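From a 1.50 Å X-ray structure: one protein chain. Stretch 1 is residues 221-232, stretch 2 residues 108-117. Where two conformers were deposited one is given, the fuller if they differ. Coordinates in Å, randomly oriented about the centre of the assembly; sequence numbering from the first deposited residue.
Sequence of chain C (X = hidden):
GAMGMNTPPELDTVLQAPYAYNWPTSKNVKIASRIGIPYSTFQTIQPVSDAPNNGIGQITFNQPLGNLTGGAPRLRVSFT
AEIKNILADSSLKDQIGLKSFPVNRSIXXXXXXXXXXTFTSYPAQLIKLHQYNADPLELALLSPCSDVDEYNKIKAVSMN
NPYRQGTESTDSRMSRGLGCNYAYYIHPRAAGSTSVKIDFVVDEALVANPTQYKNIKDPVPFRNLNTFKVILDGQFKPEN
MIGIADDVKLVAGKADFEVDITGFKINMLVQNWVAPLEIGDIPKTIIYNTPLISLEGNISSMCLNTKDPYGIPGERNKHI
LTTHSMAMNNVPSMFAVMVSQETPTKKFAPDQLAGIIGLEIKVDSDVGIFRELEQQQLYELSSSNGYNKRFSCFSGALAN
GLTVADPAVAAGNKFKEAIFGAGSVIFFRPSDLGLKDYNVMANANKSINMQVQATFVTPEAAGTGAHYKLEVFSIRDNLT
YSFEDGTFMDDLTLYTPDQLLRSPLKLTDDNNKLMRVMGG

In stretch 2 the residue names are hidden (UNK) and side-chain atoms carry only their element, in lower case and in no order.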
# COMPACT_ATOMS: atom_id res chain seq x y z
N PRO C 221 -7.01 16.44 22.27
CA PRO C 221 -6.64 16.29 23.67
C PRO C 221 -7.82 16.39 24.64
O PRO C 221 -8.83 17.02 24.32
CB PRO C 221 -5.70 17.49 23.91
CG PRO C 221 -5.29 17.96 22.58
CD PRO C 221 -6.44 17.67 21.69
N PHE C 222 -7.66 15.75 25.79
CA PHE C 222 -8.53 15.99 26.95
C PHE C 222 -8.02 17.17 27.78
O PHE C 222 -6.84 17.47 27.75
CB PHE C 222 -8.64 14.71 27.77
CG PHE C 222 -9.38 13.63 27.05
CD1 PHE C 222 -10.75 13.73 26.88
CD2 PHE C 222 -8.70 12.53 26.52
CE1 PHE C 222 -11.45 12.77 26.19
CE2 PHE C 222 -9.42 11.56 25.83
CZ PHE C 222 -10.77 11.69 25.67
N ARG C 223 -8.92 17.81 28.50
CA ARG C 223 -8.67 19.06 29.24
C ARG C 223 -8.94 18.87 30.74
O ARG C 223 -10.03 18.45 31.13
CB ARG C 223 -9.59 20.17 28.66
CG ARG C 223 -9.55 21.53 29.39
CD ARG C 223 -10.59 22.52 28.95
NE ARG C 223 -11.96 21.97 28.90
CZ ARG C 223 -12.98 22.57 28.32
NH1 ARG C 223 -12.83 23.79 27.80
NH2 ARG C 223 -14.16 21.97 28.26
N ASN C 224 -7.95 19.22 31.56
CA ASN C 224 -8.14 19.43 33.01
C ASN C 224 -8.73 18.21 33.70
O ASN C 224 -9.74 18.29 34.37
CB ASN C 224 -9.03 20.68 33.25
CG ASN C 224 -8.40 21.96 32.74
OD1 ASN C 224 -7.17 22.05 32.58
ND2 ASN C 224 -9.25 22.98 32.51
N LEU C 225 -8.05 17.08 33.52
CA LEU C 225 -8.44 15.81 34.16
C LEU C 225 -8.02 15.75 35.62
O LEU C 225 -7.09 15.09 36.03
CB LEU C 225 -7.92 14.63 33.35
CG LEU C 225 -8.35 14.56 31.90
CD1 LEU C 225 -7.76 13.29 31.27
CD2 LEU C 225 -9.86 14.58 31.69
N ASN C 226 -8.78 16.49 36.42
CA ASN C 226 -8.52 16.63 37.83
C ASN C 226 -8.84 15.36 38.62
O ASN C 226 -8.20 15.09 39.63
CB ASN C 226 -9.35 17.85 38.29
CG ASN C 226 -8.97 18.35 39.64
OD1 ASN C 226 -7.80 18.49 39.98
ND2 ASN C 226 -9.98 18.59 40.42
N THR C 227 -9.79 14.55 38.15
CA THR C 227 -9.88 13.14 38.50
C THR C 227 -9.62 12.36 37.21
O THR C 227 -10.26 12.64 36.20
CB THR C 227 -11.27 12.77 39.05
OG1 THR C 227 -11.55 13.59 40.19
CG2 THR C 227 -11.34 11.33 39.45
N PHE C 228 -8.70 11.41 37.28
CA PHE C 228 -8.40 10.58 36.10
C PHE C 228 -8.03 9.19 36.59
O PHE C 228 -6.97 8.98 37.16
CB PHE C 228 -7.29 11.21 35.27
CG PHE C 228 -6.95 10.47 33.98
CD1 PHE C 228 -7.95 9.86 33.20
CD2 PHE C 228 -5.64 10.43 33.54
CE1 PHE C 228 -7.62 9.20 32.02
CE2 PHE C 228 -5.32 9.76 32.34
CZ PHE C 228 -6.31 9.17 31.60
N LYS C 229 -8.95 8.25 36.42
CA LYS C 229 -8.69 6.87 36.81
C LYS C 229 -8.93 5.96 35.62
O LYS C 229 -9.88 6.18 34.87
CB LYS C 229 -9.57 6.40 37.98
CG LYS C 229 -9.53 7.33 39.17
CD LYS C 229 -10.44 6.83 40.30
CE LYS C 229 -10.76 7.94 41.27
NZ LYS C 229 -11.54 7.41 42.41
N VAL C 230 -8.08 4.96 35.49
CA VAL C 230 -8.24 3.94 34.43
C VAL C 230 -8.16 2.62 35.18
O VAL C 230 -7.10 2.26 35.70
CB VAL C 230 -7.17 4.07 33.34
CG1 VAL C 230 -7.25 2.91 32.34
CG2 VAL C 230 -7.33 5.41 32.62
N ILE C 231 -9.28 1.91 35.19
CA ILE C 231 -9.42 0.66 35.95
C ILE C 231 -9.60 -0.49 34.98
O ILE C 231 -10.58 -0.49 34.20
CB ILE C 231 -10.61 0.75 36.92
CG1 ILE C 231 -10.46 1.96 37.85
CG2 ILE C 231 -10.73 -0.52 37.76
CD1 ILE C 231 -11.79 2.50 38.35
N LEU C 232 -8.68 -1.44 35.02
CA LEU C 232 -8.66 -2.56 34.04
C LEU C 232 -8.92 -3.89 34.73
O LEU C 232 -8.35 -4.18 35.79
CB LEU C 232 -7.30 -2.65 33.37
CG LEU C 232 -6.75 -1.36 32.77
CD1 LEU C 232 -5.34 -1.59 32.24
CD2 LEU C 232 -7.67 -0.84 31.68
N UNK C 108 -10.99 -7.56 29.34
CA UNK C 108 -12.40 -7.75 29.05
C UNK C 108 -13.31 -6.58 29.37
O UNK C 108 -14.33 -6.38 28.70
c UNK C 108 -12.80 -8.97 29.89
c UNK C 108 -11.56 -9.59 30.33
c UNK C 108 -10.44 -8.61 30.22
N UNK C 109 -12.94 -5.81 30.39
CA UNK C 109 -13.72 -4.65 30.80
C UNK C 109 -12.75 -3.59 31.34
O UNK C 109 -11.74 -3.92 31.98
c UNK C 109 -14.84 -5.03 31.79
c UNK C 109 -14.29 -5.77 33.01
c UNK C 109 -15.63 -3.79 32.21
N UNK C 110 -13.06 -2.34 31.01
CA UNK C 110 -12.33 -1.19 31.48
C UNK C 110 -13.32 -0.13 31.94
O UNK C 110 -14.41 0.03 31.36
c UNK C 110 -11.44 -0.65 30.36
N UNK C 111 -12.93 0.58 33.00
CA UNK C 111 -13.67 1.73 33.46
C UNK C 111 -12.73 2.92 33.50
O UNK C 111 -11.68 2.87 34.13
c UNK C 111 -15.06 2.76 35.27
c UNK C 111 -15.23 0.31 34.82
c UNK C 111 -14.31 1.52 34.85
N UNK C 112 -13.10 3.98 32.79
CA UNK C 112 -12.36 5.23 32.84
C UNK C 112 -13.20 6.28 33.57
O UNK C 112 -14.39 6.40 33.30
c UNK C 112 -10.51 4.96 29.39
c UNK C 112 -11.94 5.70 31.42
c UNK C 112 -11.28 7.09 31.49
c UNK C 112 -10.99 4.66 30.81
N UNK C 113 -12.57 6.96 34.52
CA UNK C 113 -13.18 8.06 35.26
C UNK C 113 -12.48 9.35 34.87
O UNK C 113 -11.27 9.50 35.06
n UNK C 113 -14.22 8.39 38.78
c UNK C 113 -13.70 8.83 37.64
o UNK C 113 -13.71 10.01 37.33
c UNK C 113 -13.04 7.78 36.76
N UNK C 114 -13.24 10.26 34.29
CA UNK C 114 -12.79 11.64 34.07
C UNK C 114 -13.68 12.58 34.89
O UNK C 114 -14.87 12.71 34.62
c UNK C 114 -10.49 10.73 29.39
s UNK C 114 -11.83 11.74 30.05
c UNK C 114 -11.83 11.16 31.78
c UNK C 114 -12.83 11.98 32.58
N UNK C 115 -13.05 13.26 35.84
CA UNK C 115 -13.76 14.26 36.69
C UNK C 115 -15.08 13.76 37.29
O UNK C 115 -16.09 14.49 37.36
c UNK C 115 -12.57 16.24 35.66
c UNK C 115 -13.91 15.59 35.94
o UNK C 115 -11.55 15.86 36.25
n UNK C 115 -12.54 17.15 34.69
N UNK C 116 -15.07 12.50 37.71
CA UNK C 116 -16.24 11.88 38.30
C UNK C 116 -17.19 11.15 37.37
O UNK C 116 -18.08 10.45 37.85
N UNK C 117 -17.07 11.35 36.05
CA UNK C 117 -17.91 10.64 35.08
C UNK C 117 -17.23 9.35 34.70
O UNK C 117 -16.06 9.37 34.31
c UNK C 117 -18.11 11.49 33.83
c UNK C 117 -20.12 10.30 32.90
c UNK C 117 -18.70 10.75 32.63
c UNK C 117 -20.72 9.72 31.64
n UNK C 117 -22.06 9.11 31.85

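Position 108 has three side-chain carbons that close a ring onto its own backbone nitrogen, which makes it Pro-108. It lies out of reach of stretch 1, before the pairing begins. Position 109 carries one carbon bearing two more, a fork at the first atom, and its side chain does not touch stretch 1: Val-109.

At position 110 the side chain is a single carbon, CB, 4.0 Å from CD2 of Leu-232; this is Ala-110, a small residue beside a large one on the same face of the sheet. Position 111 has three carbons forked at the first, and its CB lies 4.3 Å from CB of Ile-231 on the other face: Val-111. Beta-branched residues of this kind suit extended backbone.

Position 112 shows four carbons, forked at the first with one arm two carbons long. The first carbon of that arm is 4.2 Å from CG2 of Val-230, on the same face, and the short arm meets the edge of the Phe-228 ring: Ile-112.

Position 113 has two carbons, the second carrying an oxygen and a nitrogen. The side-chain oxygen lies 3.4 Å from CG2 of Thr-227, and CB lies 3.9 Å from CB of Lys-229. This is Asn-113, partly exposed, opposite Lys-229. Its OD1 accepts a hydrogen bond of 2.9 Å from N of residue 116, so the side chain braces the turn that follows.

Position 114 is an unbranched chain of two carbons, a sulfur and a carbon, the last carbon over the face of the Phe-222 ring and the sulfur 3.8 Å from CD2 of Leu-225: Met-114. Long and flexible, it reaches over the ring of Phe-222, its CE 3.6 Å from the centroid and almost on the ring normal.

Position 115 again has two carbons, the second bearing oxygen and nitrogen. The oxygen accepts from Thr-227 N at 2.9 Å, and the nitrogen donates to Asn-224 O at 3.0 Å: Asn-115. Its phi and psi are both positive, a conformation asparagine tolerates well.

Position 116 has no side-chain atoms: Gly-116. At its backbone angles a CB would jam against the preceding carbonyl oxygen. Position 117 has four carbons in a row ending in nitrogen and touches nothing on stretch 1: Lys-117, which closes the type I' turn begun at Met-114.

The contact is an antiparallel strand pair. Lys-229 and Ile-231 each exchange two backbone hydrogen bonds, with Asn-113 and Val-111 respectively, and Asn-115 N extends the ladder to Thr-227 O at 2.9 Å. Buried apolar side chains line the face of Phe-228, Val-230 and Leu-232; beyond the strand pairing, Asn-115 fastens the turn to the backbone of Asn-224 and Thr-227.

Stretch 2 (108-117) PVAVINMNGK
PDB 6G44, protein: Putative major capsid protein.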